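Local atomic coordinates of putative amidohydrolase (Unidentified, PDB entry 3FEQ), a protein that probably acts as a zinc-dependent prolidase of the amidohydrolase superfamily, hydrolysing dipeptides that end in proline. Residues 379-384 with 395-400; 343-348 with 386-391; 258-263 with 314-319; 205-210 with 234-239; 101-106 with 399-404. All coordinates share one frame; numbering follows the deposited sequence.

Contact 1 (379-384 with 395-400); sequences VLDGNP and GARVEY
V379 lies beside Y400, the two side chains side by side and pointing the same way on one face of an antiparallel strand pair. Followed outward, V379 CB meets Y400 CB at 3.5 Å and sits in the plane of the tyrosine ring, at its edge. CG1 is anti to the backbone N (chi1 167°), which brings it to 3.7 Å from Y400 CD2 and also near E399 OE1. CG2 lies close to Y400 CB, and V57 and V52 pack on the same valine. The backbone of V379 gives N-H to Y400 O (2.8 Å), whereas its carbonyl O takes E399 N at 3.1 Å and, weakly, Y400 N. Two consecutive residues thus face one: a classic beta bulge, which shifts the register by one residue where strand 377-380 pairs with strand 398-403. Past it L380 stands opposite V398 as a non-hydrogen-bonded pair on the other face, L380 CD1 touching V398 CB at 3.7 Å. D381 N then donates an almost straight bond to R397 O (3.0 Å, N-H...O 172°) as the strands part. The E399 chain bends at chi2 (-109°), and its OE1 lies 3.4 Å from D381 CB. The carboxylates of D381 and E399 are turned almost perpendicular to each other; with OD1 and OE2 4.2 Å apart, their like charges would be expected to repel, although E399 is poorly ordered and this geometry is approximate. CG and CD of R397 pack against D381 O.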
# COMPACT_ATOMS: atom_id res chain seq x y z
N VAL C 379 -18.42 -5.83 -53.72
CA VAL C 379 -18.94 -5.70 -55.06
C VAL C 379 -19.23 -4.25 -55.42
O VAL C 379 -19.98 -3.56 -54.74
CB VAL C 379 -20.15 -6.61 -55.29
CG1 VAL C 379 -20.87 -6.23 -56.57
CG2 VAL C 379 -19.70 -8.05 -55.35
N LEU C 380 -18.64 -3.82 -56.52
CA LEU C 380 -18.45 -2.42 -56.82
C LEU C 380 -19.13 -2.10 -58.14
O LEU C 380 -18.95 -2.80 -59.13
CB LEU C 380 -16.95 -2.17 -56.95
CG LEU C 380 -16.28 -1.12 -56.08
CD1 LEU C 380 -16.98 -1.03 -54.74
CD2 LEU C 380 -14.82 -1.47 -55.91
N ASP C 381 -19.92 -1.03 -58.14
CA ASP C 381 -20.61 -0.56 -59.35
C ASP C 381 -19.73 0.41 -60.15
O ASP C 381 -19.79 1.63 -59.97
CB ASP C 381 -21.92 0.13 -58.95
CG ASP C 381 -22.77 0.56 -60.14
OD1 ASP C 381 -23.03 -0.28 -61.03
OD2 ASP C 381 -23.21 1.73 -60.17
N GLY C 382 -18.89 -0.13 -61.02
CA GLY C 382 -17.97 0.69 -61.77
C GLY C 382 -16.57 0.13 -61.64
O GLY C 382 -16.37 -0.87 -60.96
N ASN C 383 -15.61 0.79 -62.27
CA ASN C 383 -14.26 0.27 -62.31
C ASN C 383 -13.27 1.23 -61.64
O ASN C 383 -12.99 2.31 -62.15
CB ASN C 383 -13.85 0.00 -63.75
CG ASN C 383 -12.39 -0.33 -63.88
OD1 ASN C 383 -11.88 -1.21 -63.18
ND2 ASN C 383 -11.69 0.40 -64.74
N PRO C 384 -12.75 0.82 -60.47
CA PRO C 384 -11.87 1.66 -59.66
C PRO C 384 -10.54 1.91 -60.36
O PRO C 384 -9.91 2.95 -60.16
CB PRO C 384 -11.66 0.83 -58.39
CG PRO C 384 -11.89 -0.57 -58.81
CD PRO C 384 -12.96 -0.50 -59.86
N GLY C 395 -19.17 5.19 -49.29
CA GLY C 395 -20.15 4.10 -49.36
C GLY C 395 -21.14 4.19 -50.52
O GLY C 395 -22.09 3.41 -50.59
N ALA C 396 -20.89 5.12 -51.43
CA ALA C 396 -21.84 5.46 -52.49
C ALA C 396 -22.01 4.33 -53.51
O ALA C 396 -23.13 3.92 -53.80
CB ALA C 396 -21.40 6.75 -53.19
N ARG C 397 -20.89 3.81 -54.00
CA ARG C 397 -20.91 2.89 -55.13
C ARG C 397 -20.55 1.42 -54.83
O ARG C 397 -20.15 0.68 -55.72
CB ARG C 397 -20.03 3.43 -56.26
CG ARG C 397 -20.80 3.76 -57.53
CD ARG C 397 -19.93 4.55 -58.50
NE ARG C 397 -20.29 5.97 -58.53
CZ ARG C 397 -19.72 6.92 -57.80
NH1 ARG C 397 -18.73 6.63 -56.96
NH2 ARG C 397 -20.13 8.17 -57.91
N VAL C 398 -20.71 1.01 -53.57
CA VAL C 398 -20.50 -0.38 -53.17
C VAL C 398 -21.83 -0.98 -52.75
O VAL C 398 -22.43 -0.52 -51.79
CB VAL C 398 -19.49 -0.49 -52.01
CG1 VAL C 398 -19.64 0.67 -51.05
CG2 VAL C 398 -19.65 -1.80 -51.26
N GLU C 399 -22.31 -1.97 -53.48
CA GLU C 399 -23.64 -2.50 -53.20
C GLU C 399 -23.66 -3.87 -52.57
O GLU C 399 -24.69 -4.29 -52.05
CB GLU C 399 -24.54 -2.46 -54.43
CG GLU C 399 -24.13 -3.39 -55.53
CD GLU C 399 -23.58 -2.64 -56.71
OE1 GLU C 399 -22.34 -2.47 -56.77
OE2 GLU C 399 -24.39 -2.20 -57.55
N TYR C 400 -22.53 -4.58 -52.60
CA TYR C 400 -22.44 -5.84 -51.86
C TYR C 400 -21.17 -5.92 -51.03
O TYR C 400 -20.08 -5.64 -51.52
CB TYR C 400 -22.52 -7.04 -52.79
CG TYR C 400 -23.87 -7.22 -53.45
CD1 TYR C 400 -24.99 -7.57 -52.70
CD2 TYR C 400 -24.02 -7.07 -54.82
CE1 TYR C 400 -26.22 -7.76 -53.31
CE2 TYR C 400 -25.25 -7.24 -55.43
CZ TYR C 400 -26.34 -7.59 -54.67
OH TYR C 400 -27.57 -7.77 -55.26

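Contact 2 (343-348 with 386-391); sequences LGNLEA and EDIGVV
N345 and I388 lie flank to flank and point opposite ways, the asparagine reaching out from the first turn of helix 345-351 and the isoleucine reaching back from the short 3-10 turn 388-390. N345 CB rests against I388 CD1, the terminal methyl of the isoleucine, at 3.6 Å, while the amide ND2 has travelled on to the root of the same side chain, 3.5 Å from I388 CB and equally near I388 N. I388 CG1 is anti to its backbone N (chi1 -168°); chi2 (57°) then sets CD1 beside N345 CB and, more loosely, 4.4 Å from A348 CB, one turn beyond N345. A340 of helix 335-340 touches both N345 and I388, and R337 also lies on the isoleucine, so the contact is a three-way junction of two helices and the loop between strands 377-380 and 398-403. G344 occupies the N-cap position of helix 345-351, and its O receives the first-turn bond from A348 N at 3.1 Å. In the loop, D387 OD1 takes a weak bond from G389 N at 3.2 Å, bridging the start of the 3-10 turn. Chemically, the asparagine meets the isoleucine through its CB and its amide nitrogen, with no hydrogen bond between the two segments, which implies a modest van der Waals contact at the protein surface, an amide nitrogen set against aliphatic carbon.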
# COMPACT_ATOMS: atom_id res chain seq x y z
N LEU C 343 0.23 8.66 -56.32
CA LEU C 343 0.65 7.40 -56.94
C LEU C 343 -0.54 6.92 -57.75
O LEU C 343 -1.63 7.41 -57.55
CB LEU C 343 1.04 6.39 -55.86
CG LEU C 343 1.64 6.97 -54.57
CD1 LEU C 343 1.41 6.04 -53.39
CD2 LEU C 343 3.13 7.30 -54.68
N GLY C 344 -0.36 5.98 -58.66
CA GLY C 344 -1.51 5.53 -59.46
C GLY C 344 -2.64 5.04 -58.58
O GLY C 344 -2.42 4.68 -57.42
N ASN C 345 -3.87 5.00 -59.11
CA ASN C 345 -4.92 4.33 -58.35
C ASN C 345 -4.87 2.80 -58.30
O ASN C 345 -5.60 2.19 -57.52
CB ASN C 345 -6.33 4.89 -58.61
CG ASN C 345 -6.61 5.17 -60.06
OD1 ASN C 345 -5.74 5.00 -60.92
ND2 ASN C 345 -7.83 5.61 -60.35
N LEU C 346 -3.94 2.19 -59.03
CA LEU C 346 -3.56 0.80 -58.77
C LEU C 346 -2.89 0.70 -57.41
O LEU C 346 -3.26 -0.13 -56.58
CB LEU C 346 -2.59 0.29 -59.83
CG LEU C 346 -2.66 -1.19 -60.23
CD1 LEU C 346 -1.27 -1.69 -60.61
CD2 LEU C 346 -3.28 -2.09 -59.18
N GLU C 347 -1.90 1.56 -57.21
CA GLU C 347 -1.21 1.64 -55.94
C GLU C 347 -2.15 1.95 -54.76
O GLU C 347 -2.07 1.32 -53.71
CB GLU C 347 -0.05 2.64 -56.03
CG GLU C 347 0.85 2.70 -54.80
CD GLU C 347 1.32 1.33 -54.33
OE1 GLU C 347 1.70 0.50 -55.20
OE2 GLU C 347 1.33 1.09 -53.10
N ALA C 348 -3.08 2.88 -54.97
CA ALA C 348 -4.07 3.22 -53.95
C ALA C 348 -4.89 2.00 -53.53
O ALA C 348 -5.11 1.76 -52.34
CB ALA C 348 -4.98 4.32 -54.45
N GLU C 386 -9.98 2.84 -63.16
CA GLU C 386 -10.04 4.05 -63.97
C GLU C 386 -10.71 5.24 -63.29
O GLU C 386 -10.32 6.38 -63.52
CB GLU C 386 -10.73 3.78 -65.29
CG GLU C 386 -9.78 3.80 -66.47
CD GLU C 386 -10.14 2.78 -67.52
OE1 GLU C 386 -9.31 1.89 -67.80
OE2 GLU C 386 -11.28 2.84 -68.04
N ASP C 387 -11.74 4.98 -62.51
CA ASP C 387 -12.28 6.00 -61.63
C ASP C 387 -12.12 5.62 -60.16
O ASP C 387 -12.82 4.75 -59.65
CB ASP C 387 -13.75 6.29 -61.96
CG ASP C 387 -14.34 7.38 -61.08
OD1 ASP C 387 -13.60 8.34 -60.73
OD2 ASP C 387 -15.53 7.28 -60.74
N ILE C 388 -11.20 6.30 -59.48
CA ILE C 388 -10.94 6.02 -58.08
C ILE C 388 -12.13 6.43 -57.22
O ILE C 388 -12.30 5.92 -56.11
CB ILE C 388 -9.67 6.73 -57.59
CG1 ILE C 388 -9.25 6.19 -56.22
CG2 ILE C 388 -9.86 8.24 -57.55
CD1 ILE C 388 -9.03 4.71 -56.19
N GLY C 389 -12.98 7.30 -57.75
CA GLY C 389 -14.15 7.77 -57.04
C GLY C 389 -15.19 6.71 -56.73
O GLY C 389 -16.06 6.94 -55.90
N VAL C 390 -15.12 5.54 -57.39
CA VAL C 390 -16.11 4.47 -57.15
C VAL C 390 -15.87 3.81 -55.80
O VAL C 390 -16.71 3.07 -55.29
CB VAL C 390 -16.18 3.40 -58.30
CG1 VAL C 390 -16.10 4.05 -59.66
CG2 VAL C 390 -15.12 2.34 -58.15
N VAL C 391 -14.72 4.12 -55.22
CA VAL C 391 -14.34 3.61 -53.92
C VAL C 391 -14.24 4.75 -52.92
O VAL C 391 -14.52 4.56 -51.75
CB VAL C 391 -12.98 2.91 -53.99
CG1 VAL C 391 -12.71 2.23 -52.71
CG2 VAL C 391 -12.97 1.88 -55.08

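Contact 3 (258-263 with 314-319); sequences AAAKLM and AGVKMG
A260 and A314 meet methyl to methyl, their CB atoms 3.7 Å apart, where helix 257-266 passes the end of helix 302-314. This is the first of the apolar contacts: with so little side chain on either residue, the backbones come close, and A314 CB also approaches A260 C and K261 N. The second is made by V316, whose two methyls both touch the helix. CG1, anti to the backbone N (chi1 -172°), touches M263 CB at 4.0 Å, one turn of the helix away from the alanine pair. CG2 instead leans on the backbone, 3.3 Å from A260 O, with A260 CB at 4.4 Å. M263 runs on past V316 with its chain bent at chi3, in company with V270, I238 and V242. The fold is that of a TIM-barrel amidohydrolase, and the contact lies on its outer layer, where helix 257-266 packs beside the chain that leaves helix 302-314 and runs on beside strand 269-271. The turn out of that helix is a Schellman motif: G315, with positive phi (67°), ends the helix. Polar bonding stays within or beyond the two segments. L262 N bonds to A258 O and M263 N to A259 O (2.7 Å) along the helix, while D256 OD1 accepts from A259 N at its start. G315 O receives a weak bond from H264, and K317 and G319 make backbone hydrogen bonds with V270 in strand 269-271.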
# COMPACT_ATOMS: atom_id res chain seq x y z
N ALA C 258 16.82 9.55 -46.27
CA ALA C 258 17.74 8.77 -45.46
C ALA C 258 17.01 7.70 -44.67
O ALA C 258 17.41 6.53 -44.67
CB ALA C 258 18.49 9.66 -44.52
N ALA C 259 15.95 8.12 -44.00
CA ALA C 259 15.16 7.22 -43.17
C ALA C 259 14.40 6.24 -44.05
O ALA C 259 14.33 5.04 -43.76
CB ALA C 259 14.21 8.00 -42.30
N ALA C 260 13.85 6.76 -45.15
CA ALA C 260 13.13 5.93 -46.10
C ALA C 260 14.01 4.79 -46.60
O ALA C 260 13.59 3.63 -46.59
CB ALA C 260 12.65 6.77 -47.25
N LYS C 261 15.23 5.11 -46.98
CA LYS C 261 16.18 4.12 -47.49
C LYS C 261 16.43 3.07 -46.41
O LYS C 261 16.41 1.88 -46.69
CB LYS C 261 17.48 4.81 -47.89
CG LYS C 261 18.11 4.39 -49.24
CD LYS C 261 19.60 4.82 -49.31
CE LYS C 261 20.09 5.28 -50.68
NZ LYS C 261 20.96 4.28 -51.36
N LEU C 262 16.61 3.52 -45.17
CA LEU C 262 16.79 2.62 -44.02
C LEU C 262 15.58 1.73 -43.79
O LEU C 262 15.72 0.56 -43.44
CB LEU C 262 17.08 3.41 -42.76
CG LEU C 262 17.46 2.63 -41.51
CD1 LEU C 262 18.82 1.97 -41.69
CD2 LEU C 262 17.48 3.58 -40.33
N MET C 263 14.40 2.30 -43.97
CA MET C 263 13.15 1.55 -43.87
C MET C 263 13.05 0.45 -44.92
O MET C 263 12.70 -0.69 -44.59
CB MET C 263 11.96 2.50 -43.99
CG MET C 263 11.13 2.58 -42.73
SD MET C 263 9.78 3.75 -42.82
CE MET C 263 10.69 5.16 -43.42
N ALA C 314 12.11 5.29 -52.49
CA ALA C 314 12.96 4.37 -51.75
C ALA C 314 12.42 2.94 -51.75
O ALA C 314 13.09 2.01 -51.29
CB ALA C 314 13.19 4.87 -50.33
N GLY C 315 11.22 2.76 -52.29
CA GLY C 315 10.62 1.44 -52.38
C GLY C 315 10.28 0.87 -51.01
O GLY C 315 10.66 -0.24 -50.67
N VAL C 316 9.56 1.67 -50.23
CA VAL C 316 9.06 1.23 -48.94
C VAL C 316 7.57 0.97 -49.07
O VAL C 316 6.82 1.89 -49.39
CB VAL C 316 9.25 2.34 -47.90
CG1 VAL C 316 8.90 1.82 -46.52
CG2 VAL C 316 10.66 2.85 -47.93
N LYS C 317 7.15 -0.26 -48.80
CA LYS C 317 5.71 -0.62 -48.85
C LYS C 317 4.77 0.31 -48.04
O LYS C 317 5.05 0.64 -46.89
CB LYS C 317 5.48 -2.09 -48.47
CG LYS C 317 5.72 -3.09 -49.60
CD LYS C 317 7.01 -3.86 -49.41
CE LYS C 317 6.74 -5.24 -48.83
NZ LYS C 317 7.83 -5.71 -47.91
N MET C 318 3.67 0.72 -48.67
CA MET C 318 2.70 1.62 -48.04
C MET C 318 1.34 0.97 -47.85
O MET C 318 0.73 0.50 -48.80
CB MET C 318 2.52 2.86 -48.90
CG MET C 318 3.63 3.84 -48.75
SD MET C 318 3.40 5.19 -49.90
CE MET C 318 4.40 4.62 -51.28
N GLY C 319 0.84 0.99 -46.62
CA GLY C 319 -0.50 0.48 -46.32
C GLY C 319 -1.50 1.61 -46.18
O GLY C 319 -1.14 2.74 -45.92

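Contact 4 (205-210 with 234-239); sequences ANTQYS and TGRAIA
T207 lays its methyl over one face of the R236 guanidinium, the two side chains crossing at about a right angle. T207 CG2 is 3.7 Å from R236 NE and nearly as close to CZ and NH1, so the methyl sits over the NE-CZ-NH1 side of the group. With OG1 between the backbone N and the carbonyl carbon (chi1 65°), CG2 is left anti to the carbonyl carbon, and there it also reaches A237 CB at 4.1 Å, touching arginine and helix alike. R236 leaves the first turn of helix 235-243 with CG anti to the backbone N (chi1 -178°) and stays extended to CD before bending at chi3. Its polar end is held across a subunit boundary: NH2 bonds to N225 OD1 of the second subunit, while E222 of that subunit packs on the same side chain. A223 of the second subunit lies against T207. A205, which also loses much surface here, contributes its carbonyl: A205 O lies 4.2 Å from R236 NH2 and 4.1 Å from T234 OG1, both too long for bonding. The T234 hydroxyl is instead taken up within its own segment, accepting from A237 N at 3.2 Å in a nearly straight bond (169°). This is a threonine N-cap, here at the point where strand 228-234 of the barrel turns directly into helix 235-243, a beta-to-alpha junction of a TIM-barrel fold packed against the loop that precedes helix 211-223.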
# COMPACT_ATOMS: atom_id res chain seq x y z
N ALA C 205 8.34 17.50 -33.00
CA ALA C 205 9.75 17.35 -33.36
C ALA C 205 10.53 16.32 -32.54
O ALA C 205 11.53 15.78 -33.02
CB ALA C 205 10.46 18.71 -33.33
N ASN C 206 10.11 16.05 -31.31
CA ASN C 206 10.95 15.22 -30.45
C ASN C 206 10.51 13.78 -30.21
O ASN C 206 9.36 13.41 -30.43
CB ASN C 206 11.36 15.92 -29.16
CG ASN C 206 10.18 16.42 -28.36
OD1 ASN C 206 9.89 17.62 -28.36
ND2 ASN C 206 9.52 15.52 -27.65
N THR C 207 11.46 12.97 -29.77
CA THR C 207 11.36 11.52 -29.80
C THR C 207 10.86 11.03 -28.46
O THR C 207 10.92 11.76 -27.48
CB THR C 207 12.74 10.91 -30.03
OG1 THR C 207 13.59 11.20 -28.90
CG2 THR C 207 13.36 11.49 -31.32
N GLN C 208 10.39 9.80 -28.42
CA GLN C 208 9.79 9.27 -27.21
C GLN C 208 10.23 7.84 -26.98
O GLN C 208 10.31 7.07 -27.92
CB GLN C 208 8.26 9.37 -27.29
CG GLN C 208 7.70 10.76 -26.95
CD GLN C 208 6.19 10.87 -27.12
OE1 GLN C 208 5.48 9.86 -27.14
NE2 GLN C 208 5.69 12.09 -27.26
N TYR C 209 10.53 7.51 -25.73
CA TYR C 209 11.05 6.19 -25.34
C TYR C 209 12.54 6.04 -25.63
O TYR C 209 13.02 6.38 -26.70
CB TYR C 209 10.27 5.03 -25.99
CG TYR C 209 9.04 4.61 -25.24
CD1 TYR C 209 7.81 4.53 -25.88
CD2 TYR C 209 9.09 4.31 -23.88
CE1 TYR C 209 6.64 4.15 -25.19
CE2 TYR C 209 7.94 3.93 -23.18
CZ TYR C 209 6.72 3.85 -23.84
OH TYR C 209 5.59 3.48 -23.14
N SER C 210 13.26 5.49 -24.67
CA SER C 210 14.65 5.16 -24.88
C SER C 210 14.77 3.96 -25.82
O SER C 210 13.82 3.19 -25.97
CB SER C 210 15.29 4.83 -23.55
OG SER C 210 14.73 3.63 -23.06
N THR C 234 9.09 12.48 -37.65
CA THR C 234 10.34 12.95 -38.26
C THR C 234 11.30 11.80 -38.63
O THR C 234 11.20 10.70 -38.08
CB THR C 234 11.09 13.91 -37.32
OG1 THR C 234 11.57 13.18 -36.18
CG2 THR C 234 10.17 15.03 -36.86
N GLY C 235 12.24 12.08 -39.54
CA GLY C 235 13.19 11.07 -40.00
C GLY C 235 14.05 10.55 -38.86
O GLY C 235 14.44 9.39 -38.83
N ARG C 236 14.30 11.44 -37.90
CA ARG C 236 15.07 11.13 -36.70
C ARG C 236 14.36 10.10 -35.84
O ARG C 236 14.93 9.05 -35.49
CB ARG C 236 15.28 12.40 -35.88
CG ARG C 236 16.13 12.22 -34.62
CD ARG C 236 16.33 13.54 -33.88
NE ARG C 236 16.30 13.36 -32.43
CZ ARG C 236 15.92 14.30 -31.56
NH1 ARG C 236 15.93 14.06 -30.25
NH2 ARG C 236 15.55 15.50 -31.99
N ALA C 237 13.11 10.41 -35.49
CA ALA C 237 12.25 9.51 -34.72
C ALA C 237 11.97 8.21 -35.45
O ALA C 237 11.87 7.15 -34.83
CB ALA C 237 10.95 10.21 -34.37
N ILE C 238 11.85 8.28 -36.77
CA ILE C 238 11.60 7.09 -37.57
C ILE C 238 12.81 6.18 -37.59
O ILE C 238 12.70 4.97 -37.36
CB ILE C 238 11.22 7.44 -39.00
CG1 ILE C 238 9.79 7.98 -39.03
CG2 ILE C 238 11.34 6.19 -39.88
CD1 ILE C 238 9.41 8.71 -40.30
N ALA C 239 13.97 6.76 -37.88
CA ALA C 239 15.16 5.96 -38.10
C ALA C 239 15.42 5.08 -36.89
O ALA C 239 15.47 3.85 -37.01
CB ALA C 239 16.36 6.84 -38.40

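Contact 5 (101-106 with 399-404); sequences GFTSVR and EYVLQR
T103 and V401 pack between two strands that run in roughly the same direction, at 41°, yet do not pair: the axes of 102-106 and 399-403 approach no closer than 8.2 Å, and side chains make the contact between them. T103 CG2 meets V401 CG1 at 3.7 Å, the two side chains overlapping as they point opposite ways. The threonine methyl, anti to its carbonyl carbon, also comes to 3.9 Å from L402 O. V401 CG1 is anti to the backbone N (chi1 177°), which leaves CG2 to face the chain at G101, 4.1 Å from G101 CA. That glycine closes the preceding helix as a Schellman motif, with positive phi (104°). Farther along, Q403 also points toward segment 101-106, though how its amide is turned is uncertain. Strand 102-107 belongs to the barrel: its neighbours are strand 56-66, where F61 bonds to the backbone of G101 and T103, and strand 128-129. On the other flank, strand 398-403 lies between strands 377-380 and 406-410, and L402, pointing away from segment 101-106, touches L377 and L407.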
# COMPACT_ATOMS: atom_id res chain seq x y z
N GLY C 101 -17.11 -0.79 -47.19
CA GLY C 101 -16.31 -1.84 -47.83
C GLY C 101 -15.10 -2.33 -47.05
O GLY C 101 -14.35 -3.18 -47.52
N PHE C 102 -14.89 -1.81 -45.85
CA PHE C 102 -13.79 -2.27 -45.02
C PHE C 102 -14.21 -3.50 -44.24
O PHE C 102 -15.18 -3.47 -43.48
CB PHE C 102 -13.33 -1.16 -44.09
CG PHE C 102 -12.71 -0.02 -44.82
CD1 PHE C 102 -11.36 -0.03 -45.14
CD2 PHE C 102 -13.48 1.04 -45.26
CE1 PHE C 102 -10.80 1.00 -45.85
CE2 PHE C 102 -12.92 2.08 -45.97
CZ PHE C 102 -11.58 2.06 -46.26
N THR C 103 -13.51 -4.60 -44.48
CA THR C 103 -13.91 -5.88 -43.91
C THR C 103 -12.91 -6.30 -42.84
O THR C 103 -13.17 -7.22 -42.07
CB THR C 103 -14.01 -6.97 -44.98
OG1 THR C 103 -12.95 -6.82 -45.93
CG2 THR C 103 -15.33 -6.87 -45.71
N SER C 104 -11.78 -5.61 -42.81
CA SER C 104 -10.78 -5.81 -41.79
C SER C 104 -10.22 -4.45 -41.43
O SER C 104 -10.17 -3.57 -42.27
CB SER C 104 -9.68 -6.74 -42.30
OG SER C 104 -10.21 -8.03 -42.59
N VAL C 105 -9.94 -4.24 -40.15
CA VAL C 105 -9.28 -3.02 -39.68
C VAL C 105 -8.28 -3.37 -38.62
O VAL C 105 -8.53 -4.28 -37.82
CB VAL C 105 -10.25 -1.98 -39.06
CG1 VAL C 105 -11.04 -1.25 -40.12
CG2 VAL C 105 -11.15 -2.62 -38.03
N ARG C 106 -7.15 -2.67 -38.62
CA ARG C 106 -6.17 -2.80 -37.56
C ARG C 106 -6.31 -1.61 -36.63
O ARG C 106 -5.88 -0.52 -36.98
CB ARG C 106 -4.76 -2.81 -38.14
CG ARG C 106 -3.70 -3.24 -37.18
CD ARG C 106 -2.36 -3.30 -37.87
NE ARG C 106 -1.91 -1.98 -38.31
CZ ARG C 106 -0.63 -1.64 -38.45
NH1 ARG C 106 0.34 -2.52 -38.22
NH2 ARG C 106 -0.33 -0.40 -38.83
N GLU C 399 -22.31 -1.97 -53.48
CA GLU C 399 -23.64 -2.50 -53.20
C GLU C 399 -23.66 -3.87 -52.57
O GLU C 399 -24.69 -4.29 -52.05
CB GLU C 399 -24.54 -2.46 -54.43
CG GLU C 399 -24.13 -3.39 -55.53
CD GLU C 399 -23.58 -2.64 -56.71
OE1 GLU C 399 -22.34 -2.47 -56.77
OE2 GLU C 399 -24.39 -2.20 -57.55
N TYR C 400 -22.53 -4.58 -52.60
CA TYR C 400 -22.44 -5.84 -51.86
C TYR C 400 -21.17 -5.92 -51.03
O TYR C 400 -20.08 -5.64 -51.52
CB TYR C 400 -22.52 -7.04 -52.79
CG TYR C 400 -23.87 -7.22 -53.45
CD1 TYR C 400 -24.99 -7.57 -52.70
CD2 TYR C 400 -24.02 -7.07 -54.82
CE1 TYR C 400 -26.22 -7.76 -53.31
CE2 TYR C 400 -25.25 -7.24 -55.43
CZ TYR C 400 -26.34 -7.59 -54.67
OH TYR C 400 -27.57 -7.77 -55.26
N VAL C 401 -21.31 -6.31 -49.77
CA VAL C 401 -20.14 -6.67 -48.97
C VAL C 401 -20.29 -8.08 -48.41
O VAL C 401 -21.27 -8.40 -47.76
CB VAL C 401 -19.88 -5.67 -47.84
CG1 VAL C 401 -18.71 -6.11 -47.01
CG2 VAL C 401 -19.61 -4.28 -48.40
N LEU C 402 -19.31 -8.92 -48.71
CA LEU C 402 -19.29 -10.26 -48.16
C LEU C 402 -18.19 -10.39 -47.13
O LEU C 402 -17.07 -9.91 -47.34
CB LEU C 402 -19.07 -11.29 -49.26
CG LEU C 402 -20.31 -11.97 -49.81
CD1 LEU C 402 -21.10 -11.01 -50.66
CD2 LEU C 402 -19.91 -13.19 -50.61
N GLN C 403 -18.50 -11.05 -46.03
CA GLN C 403 -17.52 -11.24 -44.97
C GLN C 403 -17.48 -12.71 -44.54
O GLN C 403 -18.52 -13.29 -44.25
CB GLN C 403 -17.87 -10.33 -43.80
CG GLN C 403 -16.71 -9.92 -42.92
CD GLN C 403 -17.05 -8.77 -42.00
OE1 GLN C 403 -16.19 -7.97 -41.67
NE2 GLN C 403 -18.31 -8.67 -41.58
N ARG C 404 -16.30 -13.31 -44.56
CA ARG C 404 -16.14 -14.73 -44.28
C ARG C 404 -17.29 -15.59 -44.84
O ARG C 404 -18.00 -16.27 -44.10
CB ARG C 404 -15.95 -14.99 -42.78
CG ARG C 404 -14.53 -14.77 -42.28
CD ARG C 404 -14.31 -15.34 -40.89
NE ARG C 404 -15.10 -14.63 -39.88
CZ ARG C 404 -15.96 -15.21 -39.06
NH1 ARG C 404 -16.15 -16.52 -39.10
NH2 ARG C 404 -16.62 -14.49 -38.17

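Overall arrangement
Contacts 1 and 5 share E399 and Y400: strand 398-403 pairs with 377-380 in contact 1 and packs on barrel strand 102-107 in contact 5, their centres 12 Å apart. Contact 2 adjoins contact 1, where R397 NH1 lies 2.9 Å from G389 O. L343 in turn packs on M318, joining contact 2 to contact 3. Contacts 3 and 4 are neighbours across helices 257-266 and 235-243, with M263 against I238 and centres 16 Å apart. The centres of contacts 1 and 4 lie about 40 Å apart, on opposite sides of the chain's centre. The zinc ions are bound by H65, H67 and D323, and by H231 and H251; the A237 side chain of contact 4 is about 12 Å from a zinc.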